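Local atomic coordinates of putative pectin lyase (Geobacillus virus E2, PDB entry 7CHU), a protein that serves as a trimeric tailspike of a deep-sea thermophilic bacteriophage and probably recognises, and perhaps cleaves, polysaccharide on the host cell surface. Residues Asp501-Phe506 and Val513-Leu518; Gln415-Ser420 and Ser459-Thr464; Trp399-Ile404 and Ile425-Thr430. All coordinates share one frame; numbering follows the deposited sequence.

Contact 1 (Asp501-Phe506 and Val513-Leu518)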
loop_
_atom_site.group_PDB
_atom_site.type_symbol
_atom_site.label_atom_id
_atom_site.label_comp_id
_atom_site.label_asym_id
_atom_site.label_seq_id
_atom_site.Cartn_x
_atom_site.Cartn_y
_atom_site.Cartn_z
ATOM N N ASP A 501 65.137 19.147 14.779
ATOM C CA ASP A 501 66.266 19.324 13.875
ATOM C C ASP A 501 66.003 18.796 12.468
ATOM O O ASP A 501 66.940 18.756 11.660
ATOM C CB ASP A 501 67.521 18.655 14.460
ATOM C CG ASP A 501 67.290 17.196 14.844
ATOM O OD1 ASP A 501 66.297 16.588 14.369
ATOM O OD2 ASP A 501 68.104 16.653 15.624
ATOM N N ASN A 502 64.772 18.382 12.150
ATOM C CA ASN A 502 64.408 17.928 10.800
ATOM C C ASN A 502 65.250 16.734 10.344
ATOM O O ASN A 502 65.524 16.566 9.158
ATOM C CB ASN A 502 64.504 19.069 9.784
ATOM C CG ASN A 502 63.516 20.176 10.064
ATOM O OD1 ASN A 502 62.337 19.928 10.360
ATOM N ND2 ASN A 502 63.988 21.414 9.982
ATOM N N LYS A 503 65.643 15.881 11.280
ATOM C CA LYS A 503 66.374 14.668 10.961
ATOM C C LYS A 503 65.480 13.437 11.098
ATOM O O LYS A 503 64.612 13.379 11.984
ATOM C CB LYS A 503 67.589 14.530 11.871
ATOM C CG LYS A 503 68.671 15.537 11.531
ATOM C CD LYS A 503 69.875 15.376 12.422
ATOM C CE LYS A 503 70.964 16.371 12.034
ATOM N NZ LYS A 503 72.102 16.197 12.967
ATOM N N LEU A 504 65.693 12.467 10.207
ATOM C CA LEU A 504 65.040 11.167 10.323
ATOM C C LEU A 504 65.618 10.425 11.520
ATOM O O LEU A 504 66.834 10.242 11.609
ATOM C CB LEU A 504 65.240 10.346 9.053
ATOM C CG LEU A 504 64.606 8.952 9.101
ATOM C CD1 LEU A 504 63.076 9.050 9.082
ATOM C CD2 LEU A 504 65.079 8.102 7.935
ATOM N N LYS A 505 64.754 10.006 12.449
ATOM C CA LYS A 505 65.199 9.364 13.677
ATOM C C LYS A 505 64.330 8.147 13.938
ATOM O O LYS A 505 63.276 7.964 13.321
ATOM C CB LYS A 505 65.148 10.316 14.889
ATOM C CG LYS A 505 65.980 11.580 14.723
ATOM C CD LYS A 505 66.126 12.345 16.029
ATOM C CE LYS A 505 66.908 13.646 15.794
ATOM N NZ LYS A 505 67.008 14.465 17.029
ATOM N N PHE A 506 64.811 7.301 14.843
ATOM C CA PHE A 506 64.091 6.108 15.267
ATOM C C PHE A 506 64.180 6.010 16.784
ATOM O O PHE A 506 65.284 6.003 17.343
ATOM C CB PHE A 506 64.688 4.862 14.601
ATOM C CG PHE A 506 63.956 3.576 14.915
ATOM C CD1 PHE A 506 62.681 3.360 14.420
ATOM C CD2 PHE A 506 64.569 2.564 15.648
ATOM C CE1 PHE A 506 62.011 2.169 14.681
ATOM C CE2 PHE A 506 63.903 1.371 15.921
ATOM C CZ PHE A 506 62.617 1.178 15.427
ATOM N N VAL A 513 65.931 7.510 21.600
ATOM C CA VAL A 513 65.846 8.123 20.274
ATOM C C VAL A 513 67.221 8.099 19.627
ATOM O O VAL A 513 68.188 8.615 20.195
ATOM C CB VAL A 513 65.316 9.556 20.351
ATOM C CG1 VAL A 513 65.328 10.212 18.935
ATOM C CG2 VAL A 513 63.929 9.556 20.936
ATOM N N LYS A 514 67.313 7.493 18.449
ATOM C CA LYS A 514 68.569 7.416 17.717
ATOM C C LYS A 514 68.413 8.041 16.337
ATOM O O LYS A 514 67.317 8.060 15.770
ATOM C CB LYS A 514 69.033 5.969 17.592
ATOM C CG LYS A 514 68.987 5.247 18.926
ATOM C CD LYS A 514 69.623 3.909 18.848
ATOM C CE LYS A 514 71.116 4.024 18.953
ATOM N NZ LYS A 514 71.489 4.491 20.315
ATOM N N ILE A 515 69.524 8.547 15.801
ATOM C CA ILE A 515 69.545 9.114 14.457
ATOM C C ILE A 515 69.701 7.978 13.454
ATOM O O ILE A 515 70.505 7.068 13.662
ATOM C CB ILE A 515 70.673 10.152 14.320
ATOM C CG1 ILE A 515 70.268 11.438 15.057
ATOM C CG2 ILE A 515 70.980 10.431 12.830
ATOM C CD1 ILE A 515 71.344 12.489 15.148
ATOM N N VAL A 516 68.882 7.984 12.404
ATOM C CA VAL A 516 69.051 7.015 11.328
ATOM C C VAL A 516 70.212 7.486 10.456
ATOM O O VAL A 516 70.165 8.580 9.885
ATOM C CB VAL A 516 67.766 6.859 10.505
ATOM C CG1 VAL A 516 68.011 5.899 9.359
ATOM C CG2 VAL A 516 66.587 6.378 11.382
ATOM N N THR A 517 71.260 6.673 10.370
ATOM C CA THR A 517 72.486 7.100 9.697
ATOM C C THR A 517 72.293 7.166 8.184
ATOM O O THR A 517 71.861 6.195 7.553
ATOM C CB THR A 517 73.632 6.144 10.025
ATOM O OG1 THR A 517 73.853 6.126 11.436
ATOM C CG2 THR A 517 74.914 6.570 9.313
ATOM N N LEU A 518 72.670 8.299 7.604
ATOM C CA LEU A 518 72.587 8.548 6.177
ATOM C C LEU A 518 73.980 8.819 5.617
ATOM O O LEU A 518 74.811 9.438 6.285
ATOM C CB LEU A 518 71.688 9.763 5.888
ATOM C CG LEU A 518 70.340 9.788 6.629
ATOM C CD1 LEU A 518 69.645 11.127 6.439
ATOM C CD2 LEU A 518 69.466 8.636 6.149
HETATM O O HOH W 1 68.867 10.837 9.915
#
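With CG anti to the backbone N (chi1 179°), Leu504 lays its CD2 branch against Val516, while Val516, whose CG1 is likewise anti to its own N, turns CG2 back over the backbone of Leu504 and Lys505. These torsions set the apolar side of a beta hairpin, strands 503-507 and 513-515, near the C-terminal end of the tailspike chain. The strand axes approach to 4.6 Å at 134° between their directions, so the antiparallel pair is markedly twisted. Lys505 and Ile515 form the non-hydrogen-bonded pair; Phe506 and Lys514 form the hydrogen-bonded one, with Phe506 N to Lys514 O at 2.8 Å and Lys514 N to Phe506 O at 2.7 Å. The pairing runs on past the strand through the bond from Val516 N to Leu504 O, 3.2 Å. On the apolar side, Leu504 CD2 crosses Val516 at an angle, 3.9 Å from its CB, and Phe506 CB sits near Val516 CG2. Leu495 of strand 494-498 touches both Leu504 and Val516, and Val516 also packs on Val516 of the second and third subunits, which places this side at the trimer interface.

The face bearing Lys505 is built differently. Extended beyond CG, Lys505 runs its methylenes over Val513, CD standing 3.7 Å from CG1, and carries its ammonium to Asp501. There NZ meets OD2 at 2.8 Å on the syn side of the carboxylate; Asp498 is a second acidic partner of the same ammonium. Asp501 OD1 meanwhile accepts from Lys503 N in an Asx turn. A water donates to both Leu504 O and Val516 O, at 2.7 Å from the former.

Contact 2 (Gln415-Ser420 and Ser459-Thr464)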
loop_
_atom_site.group_PDB
_atom_site.type_symbol
_atom_site.label_atom_id
_atom_site.label_comp_id
_atom_site.label_asym_id
_atom_site.label_seq_id
_atom_site.Cartn_x
_atom_site.Cartn_y
_atom_site.Cartn_z
ATOM N N GLN A 415 35.080 8.583 -4.295
ATOM C CA GLN A 415 34.714 9.989 -4.380
ATOM C C GLN A 415 35.086 10.506 -5.767
ATOM O O GLN A 415 36.266 10.503 -6.139
ATOM C CB GLN A 415 35.411 10.784 -3.272
ATOM C CG GLN A 415 35.041 12.254 -3.252
ATOM C CD GLN A 415 33.536 12.473 -3.004
ATOM O OE1 GLN A 415 32.915 11.752 -2.223
ATOM N NE2 GLN A 415 32.957 13.473 -3.678
ATOM N N ASN A 416 34.077 10.907 -6.542
ATOM C CA ASN A 416 34.254 11.494 -7.874
ATOM C C ASN A 416 34.781 10.483 -8.889
ATOM O O ASN A 416 35.518 10.845 -9.809
ATOM C CB ASN A 416 35.164 12.731 -7.856
ATOM C CG ASN A 416 35.061 13.551 -9.149
ATOM O OD1 ASN A 416 34.000 13.595 -9.790
ATOM N ND2 ASN A 416 36.175 14.173 -9.554
ATOM N N VAL A 417 34.416 9.215 -8.732
ATOM C CA VAL A 417 34.756 8.197 -9.720
ATOM C C VAL A 417 33.889 6.988 -9.438
ATOM O O VAL A 417 33.584 6.688 -8.282
ATOM C CB VAL A 417 36.260 7.830 -9.679
ATOM C CG1 VAL A 417 36.630 7.253 -8.291
ATOM C CG2 VAL A 417 36.603 6.816 -10.782
ATOM N N TYR A 418 33.501 6.285 -10.498
ATOM C CA TYR A 418 32.755 5.046 -10.339
ATOM C C TYR A 418 33.043 4.152 -11.533
ATOM O O TYR A 418 33.422 4.630 -12.599
ATOM C CB TYR A 418 31.234 5.299 -10.184
ATOM C CG TYR A 418 30.537 5.918 -11.388
ATOM C CD1 TYR A 418 30.497 7.306 -11.564
ATOM C CD2 TYR A 418 29.907 5.116 -12.336
ATOM C CE1 TYR A 418 29.835 7.882 -12.662
ATOM C CE2 TYR A 418 29.257 5.670 -13.430
ATOM C CZ TYR A 418 29.219 7.044 -13.587
ATOM O OH TYR A 418 28.572 7.569 -14.676
ATOM N N ARG A 419 32.861 2.844 -11.348
ATOM C CA ARG A 419 33.092 1.891 -12.427
ATOM C C ARG A 419 31.844 1.716 -13.286
ATOM O O ARG A 419 30.747 1.463 -12.769
ATOM C CB ARG A 419 33.532 0.535 -11.884
ATOM C CG ARG A 419 33.629 -0.514 -13.007
ATOM C CD ARG A 419 34.427 -1.703 -12.605
ATOM N NE ARG A 419 34.663 -2.615 -13.723
ATOM C CZ ARG A 419 35.620 -3.530 -13.741
ATOM N NH1 ARG A 419 36.452 -3.644 -12.704
ATOM N NH2 ARG A 419 35.750 -4.322 -14.802
ATOM N N SER A 420 32.021 1.829 -14.601
ATOM C CA SER A 420 30.944 1.590 -15.564
ATOM C C SER A 420 31.460 0.632 -16.631
ATOM O O SER A 420 32.334 0.994 -17.429
ATOM C CB SER A 420 30.462 2.894 -16.198
ATOM O OG SER A 420 29.431 2.641 -17.146
ATOM N N SER A 459 34.219 11.789 -18.144
ATOM C CA SER A 459 35.274 11.178 -18.941
ATOM C C SER A 459 35.817 9.895 -18.286
ATOM O O SER A 459 35.621 9.632 -17.098
ATOM C CB SER A 459 36.414 12.173 -19.141
ATOM O OG SER A 459 37.169 12.312 -17.953
ATOM N N ASN A 460 36.527 9.097 -19.084
ATOM C CA ASN A 460 37.168 7.882 -18.597
ATOM C C ASN A 460 38.543 8.210 -18.039
ATOM O O ASN A 460 39.321 8.928 -18.672
ATOM C CB ASN A 460 37.294 6.843 -19.712
ATOM C CG ASN A 460 35.951 6.327 -20.169
ATOM O OD1 ASN A 460 34.974 6.374 -19.417
ATOM N ND2 ASN A 460 35.887 5.832 -21.402
ATOM N N VAL A 461 38.836 7.687 -16.847
ATOM C CA VAL A 461 40.127 7.914 -16.205
ATOM C C VAL A 461 40.764 6.581 -15.814
ATOM O O VAL A 461 40.107 5.537 -15.744
ATOM C CB VAL A 461 40.000 8.830 -14.966
ATOM C CG1 VAL A 461 39.492 10.198 -15.373
ATOM C CG2 VAL A 461 39.075 8.195 -13.909
ATOM N N THR A 462 42.068 6.635 -15.567
ATOM C CA THR A 462 42.841 5.516 -15.054
ATOM C C THR A 462 43.055 5.723 -13.566
ATOM O O THR A 462 43.447 6.813 -13.146
ATOM C CB THR A 462 44.187 5.419 -15.778
ATOM O OG1 THR A 462 43.948 4.999 -17.123
ATOM C CG2 THR A 462 45.112 4.415 -15.099
ATOM N N LEU A 463 42.758 4.699 -12.769
ATOM C CA LEU A 463 42.982 4.776 -11.331
ATOM C C LEU A 463 44.374 4.238 -11.001
ATOM O O LEU A 463 44.738 3.130 -11.410
ATOM C CB LEU A 463 41.903 4.006 -10.568
ATOM C CG LEU A 463 40.535 4.701 -10.580
ATOM C CD1 LEU A 463 39.566 3.976 -9.659
ATOM C CD2 LEU A 463 40.649 6.178 -10.202
ATOM N N THR A 464 45.153 5.053 -10.294
ATOM C CA THR A 464 46.492 4.698 -9.840
ATOM C C THR A 464 46.408 4.093 -8.445
ATOM O O THR A 464 45.804 4.684 -7.546
ATOM C CB THR A 464 47.386 5.940 -9.813
ATOM O OG1 THR A 464 47.421 6.521 -11.114
ATOM C CG2 THR A 464 48.822 5.595 -9.374
#
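Val417 and Leu463 reach toward each other tip to tip, CG2 of the valine meeting CD2 of the leucine at 4.1 Å. Val461 comes to the same methyl, its CG2 lying 4.2 Å from Val417 CG2, so a single methyl of Val417 makes the closest approaches to both residues. The first torsion explains the choice of branch: CG2 is anti to the backbone N and projects across the gap, whereas CG1 takes the place between N and the carbonyl carbon (chi1 61°). On the other side, Leu463 has CG anti to its carbonyl carbon, and chi2 (-173°) sets CD1 anti to CA; CD2, the other methyl, meets Val417 CG2. Val461 and Leu463 are two residues apart, and both direct CB toward Val417, which brings their methyls to one target.

The backbones do not pair here. The nearest CA atoms, those of Val417 and Val461, are 8.4 Å apart, and no hydrogen bond crosses between the segments. Strand 423-426 joins them instead: Tyr418 is backbone-bonded to Ile425, and Val461 to Phe424. The contact therefore bridges two elements that flank a common neighbour in the antiparallel beta region following the parallel coils of the pectate-lyase-like part. Val449 and Ala451 of strand 446-451 extend the apolar surroundings of Leu463.

Only 99 Å² is buried in total, and the closest pairs are methyl against methyl. Such chemistry implies cohesion by dispersion and exclusion of water, without the directional constraint of a hydrogen bond; the approach is probably set by the backbone, held on both sides through strand 423-426.

Contact 3 (Trp399-Ile404 and Ile425-Thr430)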
loop_
_atom_site.group_PDB
_atom_site.type_symbol
_atom_site.label_atom_id
_atom_site.label_comp_id
_atom_site.label_asym_id
_atom_site.label_seq_id
_atom_site.Cartn_x
_atom_site.Cartn_y
_atom_site.Cartn_z
ATOM N N TRP A 399 25.226 9.662 -3.025
ATOM C CA TRP A 399 24.615 10.970 -3.151
ATOM C C TRP A 399 25.650 11.882 -3.781
ATOM O O TRP A 399 26.850 11.737 -3.531
ATOM C CB TRP A 399 24.158 11.526 -1.809
ATOM C CG TRP A 399 25.295 11.798 -0.925
ATOM C CD1 TRP A 399 25.951 12.995 -0.759
ATOM C CD2 TRP A 399 25.944 10.854 -0.074
ATOM N NE1 TRP A 399 26.978 12.839 0.154
ATOM C CE2 TRP A 399 26.993 11.534 0.587
ATOM C CE3 TRP A 399 25.750 9.491 0.191
ATOM C CZ2 TRP A 399 27.829 10.899 1.503
ATOM C CZ3 TRP A 399 26.578 8.864 1.101
ATOM C CH2 TRP A 399 27.597 9.564 1.753
ATOM N N ASN A 400 25.183 12.815 -4.610
ATOM C CA ASN A 400 26.111 13.649 -5.347
ATOM C C ASN A 400 27.170 12.793 -6.043
ATOM O O ASN A 400 26.818 11.920 -6.838
ATOM C CB ASN A 400 26.753 14.676 -4.428
ATOM C CG ASN A 400 27.123 15.910 -5.177
ATOM O OD1 ASN A 400 26.485 16.228 -6.178
ATOM N ND2 ASN A 400 28.177 16.592 -4.746
ATOM N N ARG A 401 28.461 13.008 -5.752
ATOM C CA ARG A 401 29.518 12.203 -6.369
ATOM C C ARG A 401 30.240 11.314 -5.352
ATOM O O ARG A 401 31.420 10.972 -5.530
ATOM C CB ARG A 401 30.499 13.099 -7.122
ATOM C CG ARG A 401 29.864 13.754 -8.345
ATOM C CD ARG A 401 30.744 14.872 -8.930
ATOM N NE ARG A 401 30.666 16.086 -8.124
ATOM C CZ ARG A 401 31.667 16.552 -7.383
ATOM N NH1 ARG A 401 32.833 15.907 -7.355
ATOM N NH2 ARG A 401 31.500 17.667 -6.678
ATOM N N SER A 402 29.520 10.906 -4.312
ATOM C CA SER A 402 30.015 10.021 -3.257
ATOM C C SER A 402 29.333 8.660 -3.391
ATOM O O SER A 402 28.100 8.582 -3.347
ATOM C CB SER A 402 29.725 10.620 -1.870
ATOM O OG SER A 402 30.336 11.899 -1.700
ATOM N N TYR A 403 30.117 7.596 -3.582
ATOM C CA TYR A 403 29.561 6.310 -4.000
ATOM C C TYR A 403 30.067 5.161 -3.147
ATOM O O TYR A 403 31.262 5.068 -2.851
ATOM C CB TYR A 403 29.894 5.982 -5.470
ATOM C CG TYR A 403 29.599 7.083 -6.448
ATOM C CD1 TYR A 403 28.305 7.552 -6.632
ATOM C CD2 TYR A 403 30.611 7.646 -7.197
ATOM C CE1 TYR A 403 28.037 8.560 -7.534
ATOM C CE2 TYR A 403 30.357 8.649 -8.084
ATOM C CZ TYR A 403 29.068 9.095 -8.269
ATOM O OH TYR A 403 28.827 10.103 -9.178
ATOM N N ILE A 404 29.152 4.271 -2.778
ATOM C CA ILE A 404 29.481 2.920 -2.322
ATOM C C ILE A 404 29.110 1.992 -3.466
ATOM O O ILE A 404 27.952 1.968 -3.903
ATOM C CB ILE A 404 28.729 2.544 -1.034
ATOM C CG1 ILE A 404 29.100 3.515 0.096
ATOM C CG2 ILE A 404 29.040 1.104 -0.633
ATOM C CD1 ILE A 404 28.414 3.235 1.375
ATOM N N ILE A 425 34.583 6.185 -14.559
ATOM C CA ILE A 425 34.063 7.471 -15.012
ATOM C C ILE A 425 34.267 8.509 -13.919
ATOM O O ILE A 425 33.964 8.253 -12.750
ATOM C CB ILE A 425 32.576 7.357 -15.388
ATOM C CG1 ILE A 425 32.437 6.408 -16.582
ATOM C CG2 ILE A 425 31.998 8.740 -15.658
ATOM C CD1 ILE A 425 31.032 6.321 -17.143
ATOM N N GLN A 426 34.794 9.665 -14.295
ATOM C CA GLN A 426 34.991 10.811 -13.416
ATOM C C GLN A 426 33.879 11.812 -13.694
ATOM O O GLN A 426 33.919 12.499 -14.731
ATOM C CB GLN A 426 36.367 11.451 -13.661
ATOM C CG GLN A 426 36.713 12.586 -12.721
ATOM C CD GLN A 426 38.104 13.166 -13.005
ATOM O OE1 GLN A 426 38.272 14.015 -13.886
ATOM N NE2 GLN A 426 39.102 12.702 -12.267
ATOM N N PRO A 427 32.880 11.943 -12.812
ATOM C CA PRO A 427 31.723 12.803 -13.130
ATOM C C PRO A 427 32.060 14.277 -13.238
ATOM O O PRO A 427 31.614 14.937 -14.185
ATOM C CB PRO A 427 30.764 12.530 -11.963
ATOM C CG PRO A 427 31.172 11.259 -11.415
ATOM C CD PRO A 427 32.656 11.176 -11.579
ATOM N N LYS A 428 32.816 14.826 -12.281
ATOM C CA LYS A 428 33.209 16.236 -12.287
ATOM C C LYS A 428 34.652 16.346 -12.767
ATOM O O LYS A 428 35.583 15.982 -12.040
ATOM C CB LYS A 428 33.052 16.859 -10.902
ATOM C CG LYS A 428 33.436 18.344 -10.855
ATOM C CD LYS A 428 32.783 19.025 -9.668
ATOM C CE LYS A 428 32.812 20.549 -9.779
ATOM N NZ LYS A 428 32.019 21.184 -8.691
ATOM N N GLY A 429 34.837 16.881 -13.980
ATOM C CA GLY A 429 36.143 16.874 -14.621
ATOM C C GLY A 429 37.156 17.819 -14.008
ATOM O O GLY A 429 38.355 17.684 -14.278
ATOM N N THR A 430 36.711 18.773 -13.194
ATOM C CA THR A 430 37.633 19.726 -12.587
ATOM C C THR A 430 38.205 19.242 -11.267
ATOM O O THR A 430 39.073 19.924 -10.707
ATOM C CB THR A 430 36.961 21.098 -12.360
ATOM O OG1 THR A 430 35.783 20.944 -11.561
ATOM C CG2 THR A 430 36.592 21.764 -13.687
#
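Pro427 and Tyr403, both buried, form the tight part of this contact, Pro427 CG lying 3.4 Å from Tyr403 OH and Pro427 CB 3.8 Å from Arg401 CD. The proline meets the tyrosine ring at the edge, near the ring plane, while its CB and CG lie beside the aliphatic portion of Arg401.

Arg401 and Lys428 are partly exposed; their methylenes are also close, Lys428 CB 3.6 Å from Arg401 CD, and only the charged ends are loose. Arg401 bends at chi3 (-77°), turning its guanidinium across the Lys428 chain, and Lys428 CD stands 3.5 Å above the guanidinium plane, over its centre. The extended lysine carries NZ onward to 4.1 Å from Arg401 NH2, an approach of like charges. Asp440 of the second subunit, in a salt bridge with Arg401 NH1, probably offsets the nearby charges. No hydrogen bond joins the two segments, so this side rests on methylene-to-guanidinium packing.

Arg401 belongs to a type II' beta turn from Trp399 to Ser402, closed by the bond from Ser402 N to Trp399 O at 2.9 Å. The turn links the antiparallel strands 398-399 and 402-407, and strand 423-426 leads toward Pro427. Between them lies Asn416, backbone-bonded to Arg401 and accepting through OD1 from Lys428 N, while Tyr418 of strand 418-420 packs on Pro427 and meets Tyr403 edge-to-face.

Contacts 2 and 3 are close neighbours, with centres 8 Å apart, and meet through neighbouring strands, 418-420 of contact 2 and 423-426 of contact 3: Tyr418 O meets Ile425 N at 2.8 Å, a probable hydrogen bond. Contact 1 stands apart near the C-terminus, its centre about 40 Å from that of contact 2 and 42 Å from that of contact 3. All three are partly buried, and none is wholly core or surface. Their chemistry differs: contact 1 pairs adjacent hairpin strands by backbone bonds, whereas contacts 2 and 3 join non-paired segments through side chains alone, methyls in one and proline, tyrosine and cationic chains in the other. Each also touches the second subunit.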